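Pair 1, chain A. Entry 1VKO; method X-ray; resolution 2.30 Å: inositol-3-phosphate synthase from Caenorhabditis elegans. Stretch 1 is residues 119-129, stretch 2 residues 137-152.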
# COMPACT_ATOMS: atom_id res chain seq x y z
N SER A 119 -23.11 -7.02 11.64
CA SER A 119 -23.87 -6.77 12.88
C SER A 119 -23.22 -7.66 13.95
O SER A 119 -23.18 -8.86 13.77
CB SER A 119 -25.34 -7.19 12.68
OG SER A 119 -26.20 -6.80 13.75
N VAL A 120 -22.66 -7.11 15.03
CA VAL A 120 -22.22 -7.97 16.13
C VAL A 120 -23.38 -8.84 16.65
O VAL A 120 -23.23 -10.06 16.80
CB VAL A 120 -21.57 -7.21 17.31
CG1 VAL A 120 -21.21 -8.15 18.46
CG2 VAL A 120 -20.31 -6.50 16.87
N THR A 121 -24.54 -8.23 16.88
CA THR A 121 -25.62 -8.97 17.54
C THR A 121 -26.17 -10.07 16.66
O THR A 121 -26.55 -11.10 17.17
CB THR A 121 -26.75 -8.04 18.01
OG1 THR A 121 -27.30 -7.30 16.90
CG2 THR A 121 -26.20 -6.96 18.96
N GLN A 122 -26.18 -9.88 15.34
CA GLN A 122 -26.81 -10.82 14.44
C GLN A 122 -25.84 -11.88 13.98
O GLN A 122 -26.30 -12.94 13.57
CB GLN A 122 -27.44 -10.15 13.20
CG GLN A 122 -28.58 -9.18 13.46
CD GLN A 122 -29.63 -9.71 14.45
OE1 GLN A 122 -29.81 -9.15 15.54
NE2 GLN A 122 -30.33 -10.77 14.07
N THR A 123 -24.52 -11.63 14.04
CA THR A 123 -23.53 -12.56 13.48
C THR A 123 -22.26 -12.88 14.30
O THR A 123 -21.55 -13.83 13.94
CB THR A 123 -23.15 -12.21 11.97
OG1 THR A 123 -22.16 -11.18 11.92
CG2 THR A 123 -24.30 -11.59 11.24
N ALA A 124 -21.96 -12.15 15.37
CA ALA A 124 -20.88 -12.62 16.26
C ALA A 124 -21.24 -13.95 16.92
O ALA A 124 -22.42 -14.23 17.19
CB ALA A 124 -20.54 -11.57 17.33
N THR A 125 -20.24 -14.81 17.10
CA THR A 125 -20.44 -15.97 17.97
C THR A 125 -19.58 -15.82 19.22
O THR A 125 -18.63 -15.02 19.25
CB THR A 125 -20.15 -17.29 17.29
OG1 THR A 125 -18.81 -17.26 16.81
CG2 THR A 125 -21.06 -17.53 16.03
N VAL A 126 -19.94 -16.58 20.24
CA VAL A 126 -19.39 -16.44 21.58
C VAL A 126 -18.87 -17.79 22.04
O VAL A 126 -19.44 -18.83 21.72
CB VAL A 126 -20.49 -15.89 22.54
CG1 VAL A 126 -19.91 -15.47 23.85
CG2 VAL A 126 -21.22 -14.71 21.89
N HIS A 127 -17.78 -17.78 22.78
CA HIS A 127 -17.14 -19.00 23.23
C HIS A 127 -17.61 -19.32 24.65
O HIS A 127 -17.27 -18.60 25.59
CB HIS A 127 -15.63 -18.79 23.18
CG HIS A 127 -14.83 -20.05 23.29
ND1 HIS A 127 -13.54 -20.06 23.77
CD2 HIS A 127 -15.13 -21.33 23.00
CE1 HIS A 127 -13.08 -21.29 23.77
NE2 HIS A 127 -14.03 -22.09 23.31
N LEU A 128 -18.42 -20.39 24.79
CA LEU A 128 -18.85 -20.93 26.11
C LEU A 128 -17.89 -21.97 26.70
O LEU A 128 -17.96 -22.25 27.91
CB LEU A 128 -20.22 -21.57 26.03
CG LEU A 128 -21.47 -20.89 25.47
CD1 LEU A 128 -21.42 -19.36 25.60
CD2 LEU A 128 -21.60 -21.29 24.04
N GLY A 129 -17.03 -22.55 25.86
CA GLY A 129 -16.09 -23.59 26.29
C GLY A 129 -15.90 -24.75 25.31
O GLY A 129 -16.22 -24.63 24.12
N GLN A 137 -14.65 -27.10 20.47
CA GLN A 137 -14.93 -25.76 21.00
C GLN A 137 -16.39 -25.37 20.68
O GLN A 137 -16.88 -25.55 19.56
CB GLN A 137 -13.96 -24.75 20.41
CG GLN A 137 -12.47 -24.96 20.74
CD GLN A 137 -12.12 -24.58 22.16
OE1 GLN A 137 -12.92 -24.79 23.08
NE2 GLN A 137 -10.93 -24.03 22.36
N ILE A 138 -17.09 -24.87 21.70
CA ILE A 138 -18.50 -24.51 21.60
C ILE A 138 -18.65 -23.01 21.38
O ILE A 138 -18.36 -22.21 22.27
CB ILE A 138 -19.31 -24.95 22.87
CG1 ILE A 138 -19.30 -26.48 23.04
CG2 ILE A 138 -20.73 -24.43 22.82
CD1 ILE A 138 -20.02 -27.27 21.91
N PHE A 139 -19.13 -22.66 20.19
CA PHE A 139 -19.37 -21.28 19.84
C PHE A 139 -20.84 -21.09 19.50
O PHE A 139 -21.38 -21.79 18.65
CB PHE A 139 -18.49 -20.91 18.65
CG PHE A 139 -17.06 -20.59 19.03
CD1 PHE A 139 -16.67 -19.28 19.36
CD2 PHE A 139 -16.08 -21.59 19.04
CE1 PHE A 139 -15.35 -18.97 19.70
CE2 PHE A 139 -14.75 -21.29 19.39
CZ PHE A 139 -14.40 -19.99 19.73
N VAL A 140 -21.51 -20.19 20.20
CA VAL A 140 -22.91 -19.95 19.88
C VAL A 140 -23.11 -18.53 19.38
O VAL A 140 -22.33 -17.62 19.74
CB VAL A 140 -23.85 -20.20 21.08
CG1 VAL A 140 -23.81 -21.68 21.50
CG2 VAL A 140 -23.55 -19.22 22.22
N PRO A 141 -24.13 -18.35 18.54
CA PRO A 141 -24.51 -17.03 18.11
C PRO A 141 -24.80 -16.16 19.35
O PRO A 141 -25.44 -16.61 20.31
CB PRO A 141 -25.80 -17.27 17.30
CG PRO A 141 -25.65 -18.70 16.80
CD PRO A 141 -24.97 -19.41 17.94
N PHE A 142 -24.30 -14.94 19.32
CA PHE A 142 -24.66 -13.96 20.29
C PHE A 142 -26.18 -13.94 20.56
O PHE A 142 -26.61 -13.79 21.72
CB PHE A 142 -24.21 -12.60 19.79
CG PHE A 142 -24.29 -11.53 20.81
CD1 PHE A 142 -23.23 -11.31 21.68
CD2 PHE A 142 -25.44 -10.73 20.92
CE1 PHE A 142 -23.32 -10.32 22.66
CE2 PHE A 142 -25.53 -9.74 21.88
CZ PHE A 142 -24.47 -9.54 22.76
N LYS A 143 -27.00 -14.06 19.52
CA LYS A 143 -28.44 -13.81 19.69
C LYS A 143 -29.14 -14.99 20.36
O LYS A 143 -30.30 -14.89 20.73
CB LYS A 143 -29.10 -13.47 18.36
CG LYS A 143 -28.96 -14.56 17.29
CD LYS A 143 -29.17 -13.96 15.92
CE LYS A 143 -28.87 -14.95 14.85
NZ LYS A 143 -29.98 -15.94 14.92
N ASP A 144 -28.41 -16.10 20.54
CA ASP A 144 -28.92 -17.27 21.23
C ASP A 144 -28.73 -17.23 22.76
O ASP A 144 -29.29 -18.05 23.47
CB ASP A 144 -28.25 -18.52 20.67
CG ASP A 144 -28.70 -18.86 19.25
OD1 ASP A 144 -29.46 -18.09 18.64
OD2 ASP A 144 -28.33 -19.88 18.66
N ILE A 145 -27.93 -16.29 23.26
CA ILE A 145 -27.60 -16.26 24.67
C ILE A 145 -28.72 -15.66 25.53
O ILE A 145 -29.29 -16.37 26.34
CB ILE A 145 -26.25 -15.56 24.88
CG1 ILE A 145 -25.15 -16.35 24.20
CG2 ILE A 145 -25.95 -15.42 26.36
CD1 ILE A 145 -23.80 -15.58 24.16
N VAL A 146 -29.01 -14.37 25.36
CA VAL A 146 -30.28 -13.82 25.86
C VAL A 146 -31.10 -13.35 24.65
O VAL A 146 -30.54 -12.87 23.67
CB VAL A 146 -30.14 -12.72 26.97
CG1 VAL A 146 -29.51 -13.28 28.23
CG2 VAL A 146 -29.36 -11.54 26.52
N PRO A 147 -32.41 -13.58 24.67
CA PRO A 147 -33.27 -13.20 23.55
C PRO A 147 -33.16 -11.71 23.24
O PRO A 147 -33.25 -10.87 24.14
CB PRO A 147 -34.68 -13.58 24.04
CG PRO A 147 -34.46 -14.67 25.08
CD PRO A 147 -33.15 -14.30 25.73
N ILE A 148 -32.94 -11.39 21.96
CA ILE A 148 -32.82 -9.99 21.52
C ILE A 148 -33.59 -9.80 20.23
O ILE A 148 -33.93 -10.76 19.58
CB ILE A 148 -31.34 -9.56 21.33
CG1 ILE A 148 -30.63 -10.49 20.33
CG2 ILE A 148 -30.62 -9.49 22.67
CD1 ILE A 148 -29.24 -10.08 19.92
N LEU A 149 -33.88 -8.56 19.85
CA LEU A 149 -34.55 -8.29 18.58
C LEU A 149 -33.75 -8.76 17.36
O LEU A 149 -32.53 -8.90 17.41
CB LEU A 149 -34.81 -6.80 18.44
CG LEU A 149 -35.67 -6.11 19.48
CD1 LEU A 149 -35.33 -4.64 19.47
CD2 LEU A 149 -37.16 -6.37 19.18
N SER A 150 -34.47 -9.03 16.27
CA SER A 150 -33.87 -9.08 14.95
C SER A 150 -34.19 -7.76 14.32
O SER A 150 -35.25 -7.20 14.61
CB SER A 150 -34.53 -10.16 14.10
OG SER A 150 -34.45 -9.85 12.72
N PRO A 151 -33.34 -7.26 13.43
CA PRO A 151 -33.64 -5.97 12.81
C PRO A 151 -34.93 -6.04 12.00
O PRO A 151 -35.47 -5.00 11.65
CB PRO A 151 -32.44 -5.73 11.89
CG PRO A 151 -31.32 -6.53 12.54
CD PRO A 151 -32.06 -7.81 12.96
N ASN A 152 -35.41 -7.25 11.72
CA ASN A 152 -36.68 -7.40 11.03
C ASN A 152 -37.84 -6.95 11.91
O ASN A 152 -38.89 -6.62 11.40
CB ASN A 152 -36.87 -8.85 10.54
CG ASN A 152 -35.78 -9.29 9.57
OD1 ASN A 152 -35.15 -8.48 8.87
ND2 ASN A 152 -35.53 -10.58 9.54
O HOH W 1 -25.98 -13.67 16.63

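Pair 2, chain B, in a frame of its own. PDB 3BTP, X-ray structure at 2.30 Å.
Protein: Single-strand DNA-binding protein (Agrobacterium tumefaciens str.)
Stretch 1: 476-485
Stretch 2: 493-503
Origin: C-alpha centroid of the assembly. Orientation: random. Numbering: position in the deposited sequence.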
# COMPACT_ATOMS: atom_id res chain seq x y z
N SER B 476 -15.64 -3.66 21.63
CA SER B 476 -15.81 -4.79 20.71
C SER B 476 -15.15 -4.62 19.31
O SER B 476 -15.51 -5.36 18.37
CB SER B 476 -17.30 -5.12 20.57
OG SER B 476 -17.62 -5.73 19.32
N GLN B 477 -14.20 -3.70 19.14
CA GLN B 477 -13.57 -3.61 17.81
C GLN B 477 -13.01 -4.96 17.38
O GLN B 477 -12.33 -5.71 18.13
CB GLN B 477 -12.53 -2.49 17.68
CG GLN B 477 -12.04 -2.23 16.25
CD GLN B 477 -12.99 -1.31 15.42
OE1 GLN B 477 -13.82 -1.80 14.63
NE2 GLN B 477 -12.85 0.02 15.61
N LYS B 478 -13.32 -5.26 16.13
CA LYS B 478 -12.94 -6.52 15.54
C LYS B 478 -11.52 -6.46 15.00
O LYS B 478 -11.08 -7.40 14.36
CB LYS B 478 -13.93 -6.90 14.46
CG LYS B 478 -14.23 -5.83 13.45
CD LYS B 478 -15.07 -6.46 12.31
CE LYS B 478 -14.73 -7.99 12.14
NZ LYS B 478 -15.09 -8.65 10.84
N ASP B 479 -10.85 -5.35 15.26
CA ASP B 479 -9.52 -5.07 14.79
C ASP B 479 -8.47 -5.26 15.93
O ASP B 479 -7.24 -5.25 15.68
CB ASP B 479 -9.50 -3.65 14.27
CG ASP B 479 -9.76 -3.55 12.74
OD1 ASP B 479 -10.30 -4.52 12.13
OD2 ASP B 479 -9.38 -2.49 12.14
N VAL B 480 -9.00 -5.52 17.15
CA VAL B 480 -8.28 -5.53 18.40
C VAL B 480 -8.07 -6.94 18.95
O VAL B 480 -8.99 -7.69 19.05
CB VAL B 480 -9.01 -4.62 19.41
CG1 VAL B 480 -8.32 -4.64 20.78
CG2 VAL B 480 -9.09 -3.19 18.86
N LEU B 481 -6.83 -7.28 19.26
CA LEU B 481 -6.40 -8.60 19.73
C LEU B 481 -5.67 -8.40 21.05
O LEU B 481 -4.86 -7.49 21.22
CB LEU B 481 -5.42 -9.26 18.72
CG LEU B 481 -5.96 -9.62 17.31
CD1 LEU B 481 -4.99 -9.22 16.25
CD2 LEU B 481 -6.17 -11.09 17.24
N ILE B 482 -5.92 -9.34 21.95
CA ILE B 482 -5.55 -9.28 23.34
C ILE B 482 -4.57 -10.40 23.61
O ILE B 482 -4.79 -11.56 23.18
CB ILE B 482 -6.80 -9.39 24.25
CG1 ILE B 482 -7.95 -8.47 23.74
CG2 ILE B 482 -6.43 -9.07 25.75
CD1 ILE B 482 -7.63 -6.95 23.92
N ALA B 483 -3.46 -10.07 24.28
CA ALA B 483 -2.51 -11.11 24.71
C ALA B 483 -3.14 -11.91 25.82
O ALA B 483 -3.33 -11.39 26.91
CB ALA B 483 -1.16 -10.51 25.21
N ASP B 484 -3.43 -13.17 25.53
CA ASP B 484 -4.10 -14.04 26.45
C ASP B 484 -3.24 -14.46 27.65
O ASP B 484 -2.01 -14.41 27.62
CB ASP B 484 -4.62 -15.31 25.72
CG ASP B 484 -5.51 -14.96 24.52
OD1 ASP B 484 -6.34 -14.02 24.61
OD2 ASP B 484 -5.35 -15.60 23.48
N ARG B 485 -3.94 -14.90 28.69
CA ARG B 485 -3.37 -15.33 29.92
C ARG B 485 -4.12 -16.59 30.30
O ARG B 485 -5.31 -16.70 30.05
CB ARG B 485 -3.51 -14.23 31.00
CG ARG B 485 -2.43 -13.29 30.95
CD ARG B 485 -2.51 -12.34 32.00
NE ARG B 485 -1.70 -11.16 31.75
CZ ARG B 485 -0.42 -10.96 32.11
NH1 ARG B 485 0.30 -11.87 32.74
NH2 ARG B 485 0.16 -9.82 31.80
N GLY B 493 1.11 -16.56 25.23
CA GLY B 493 1.71 -16.31 23.93
C GLY B 493 0.67 -16.09 22.85
O GLY B 493 1.02 -15.54 21.80
N THR B 494 -0.59 -16.50 23.07
CA THR B 494 -1.55 -16.27 22.00
C THR B 494 -2.16 -14.87 22.09
O THR B 494 -2.04 -14.20 23.11
CB THR B 494 -2.62 -17.42 21.92
OG1 THR B 494 -3.46 -17.38 23.07
CG2 THR B 494 -1.94 -18.82 21.82
N TYR B 495 -2.77 -14.45 21.00
CA TYR B 495 -3.56 -13.28 20.95
C TYR B 495 -4.94 -13.70 20.45
O TYR B 495 -5.04 -14.37 19.42
CB TYR B 495 -3.04 -12.27 19.91
CG TYR B 495 -1.84 -11.50 20.37
CD1 TYR B 495 -1.98 -10.38 21.17
CD2 TYR B 495 -0.53 -11.95 20.02
CE1 TYR B 495 -0.86 -9.67 21.62
CE2 TYR B 495 0.58 -11.27 20.44
CZ TYR B 495 0.40 -10.16 21.28
OH TYR B 495 1.52 -9.48 21.70
N THR B 496 -5.99 -13.14 21.05
CA THR B 496 -7.34 -13.52 20.72
C THR B 496 -8.12 -12.23 20.54
O THR B 496 -7.88 -11.28 21.27
CB THR B 496 -7.96 -14.47 21.79
OG1 THR B 496 -7.26 -15.70 21.77
CG2 THR B 496 -9.42 -14.85 21.45
N ASN B 497 -9.01 -12.20 19.54
CA ASN B 497 -9.88 -11.01 19.18
C ASN B 497 -10.71 -10.58 20.41
O ASN B 497 -11.20 -11.44 21.14
CB ASN B 497 -10.79 -11.59 18.09
CG ASN B 497 -11.76 -10.63 17.42
OD1 ASN B 497 -11.98 -9.45 17.78
ND2 ASN B 497 -12.41 -11.20 16.38
N VAL B 498 -10.89 -9.26 20.64
CA VAL B 498 -11.79 -8.80 21.72
C VAL B 498 -13.22 -9.38 21.64
O VAL B 498 -13.81 -9.66 22.69
CB VAL B 498 -11.83 -7.23 21.97
CG1 VAL B 498 -10.77 -6.79 22.95
CG2 VAL B 498 -11.76 -6.44 20.76
N VAL B 499 -13.75 -9.62 20.43
CA VAL B 499 -15.11 -10.15 20.21
C VAL B 499 -15.32 -11.50 20.84
O VAL B 499 -16.44 -11.83 21.34
CB VAL B 499 -15.50 -10.21 18.68
CG1 VAL B 499 -16.84 -10.89 18.48
CG2 VAL B 499 -15.56 -8.78 18.06
N GLU B 500 -14.26 -12.31 20.82
CA GLU B 500 -14.31 -13.54 21.56
C GLU B 500 -14.34 -13.30 23.07
O GLU B 500 -14.93 -14.10 23.78
CB GLU B 500 -13.15 -14.47 21.18
CG GLU B 500 -13.36 -15.16 19.88
CD GLU B 500 -14.52 -16.16 20.01
OE1 GLU B 500 -14.29 -17.23 20.66
OE2 GLU B 500 -15.64 -15.86 19.49
N TYR B 501 -13.70 -12.24 23.56
CA TYR B 501 -13.73 -11.97 25.01
C TYR B 501 -15.18 -11.66 25.48
O TYR B 501 -15.63 -12.16 26.51
CB TYR B 501 -12.77 -10.85 25.43
CG TYR B 501 -11.36 -11.32 25.72
CD1 TYR B 501 -10.50 -11.67 24.69
CD2 TYR B 501 -10.92 -11.44 27.03
CE1 TYR B 501 -9.22 -12.10 24.95
CE2 TYR B 501 -9.60 -11.91 27.35
CZ TYR B 501 -8.76 -12.22 26.28
OH TYR B 501 -7.48 -12.61 26.55
N GLU B 502 -15.87 -10.88 24.69
CA GLU B 502 -17.27 -10.54 24.88
C GLU B 502 -18.22 -11.73 24.75
O GLU B 502 -19.10 -11.89 25.55
CB GLU B 502 -17.64 -9.50 23.83
CG GLU B 502 -18.26 -8.30 24.38
CD GLU B 502 -18.49 -7.25 23.26
OE1 GLU B 502 -17.45 -6.70 22.75
OE2 GLU B 502 -19.68 -7.01 22.90
N ARG B 503 -18.01 -12.57 23.77
CA ARG B 503 -18.87 -13.69 23.50
C ARG B 503 -18.75 -14.69 24.65
O ARG B 503 -19.75 -15.09 25.22
CB ARG B 503 -18.56 -14.33 22.13
CG ARG B 503 -19.38 -15.61 21.80
CD ARG B 503 -18.92 -16.18 20.41
NE ARG B 503 -17.68 -16.99 20.53
CZ ARG B 503 -17.62 -18.19 21.12
NH1 ARG B 503 -18.70 -18.74 21.69
NH2 ARG B 503 -16.48 -18.83 21.19
O HOH W 2 -0.28 -14.48 25.34
O HOH W 3 -6.78 -13.88 28.64

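Where do the two contacts differ most sharply? They part at the matched positions L128(A) and D484(B). In pair 1 the leucine is apolar among apolar neighbours: its CD2 lies 3.5 Å from I138(A) CG2 and 3.4 Å from V140(A) CG2. In pair 2 the aspartate takes that place and gathers three hydroxyl donors. T494(B) OG1 and T496(B) OG1 each donate to D484(B) OD2 at 2.6 Å, and Y501(B) OH donates to D484(B) OD1 at 2.7 Å. The threonines match I138(A) and V140(A), and the tyrosine matches I145(A), so the whole cluster changes character together: a buried carboxylate needs donors, whereas a leucine needs only apolar surface.

What backbone do they share? Each pair sets two antiparallel strands side by side, their directions 142° apart in pair 1 and 141° in pair 2, and the backbones of 14 central residues superpose with an RMSD of 0.6 Å. The bridge V126(A)–V140(A) falls on I482(B)–T496(B), with reciprocal hydrogen bonds: V126(A) N to V140(A) O at 2.7 Å and V140(A) N to V126(A) O at 2.9 Å, against I482(B) N to T496(B) O at 2.8 Å and T496(B) N to I482(B) O at 2.9 Å. The next rung also matches, F142(A) N donating to A124(A) O and V498(B) N to V480(B) O, both at 2.9 Å. Such bonds use main-chain atoms, so they tolerate very different side chains.

How is the other face of the sheet filled? In pair 1, H127(A) and F139(A) form an offset stack, ring centroids 4.4 Å apart and planes at 9°, while H127(A) NE2 donates to Q137(A) OE1 at 2.9 Å. In pair 2 the matched residues are A483(B) and Y495(B). With no second ring to stack on, the tyrosine meets a methyl group instead, A483(B) CB lying 3.7 Å from Y495(B) CE1.

What packs where the second strand gives way to the following segment? V126(A) and I482(B) nearly coincide, their side-chain centres 0.3 Å apart, but their partners differ. V126(A) CG2 meets F142(A) CD1 at 4.0 Å and I145(A) CD1 at 3.5 Å; I482(B) CD1 approaches V498(B) CG1 at 3.3 Å, and I482(B) CB lies 3.7 Å from Y501(B) CE1. Thus the aromatic ring belongs to F142(A) in pair 1 and to Y501(B) in pair 2, three positions further along, where its hydroxyl also reaches the aspartate. In pair 2 that segment is a helix, and N497(B), matching P141(A), caps its start: its OD1 accepts from V499(B) N at 3.2 Å.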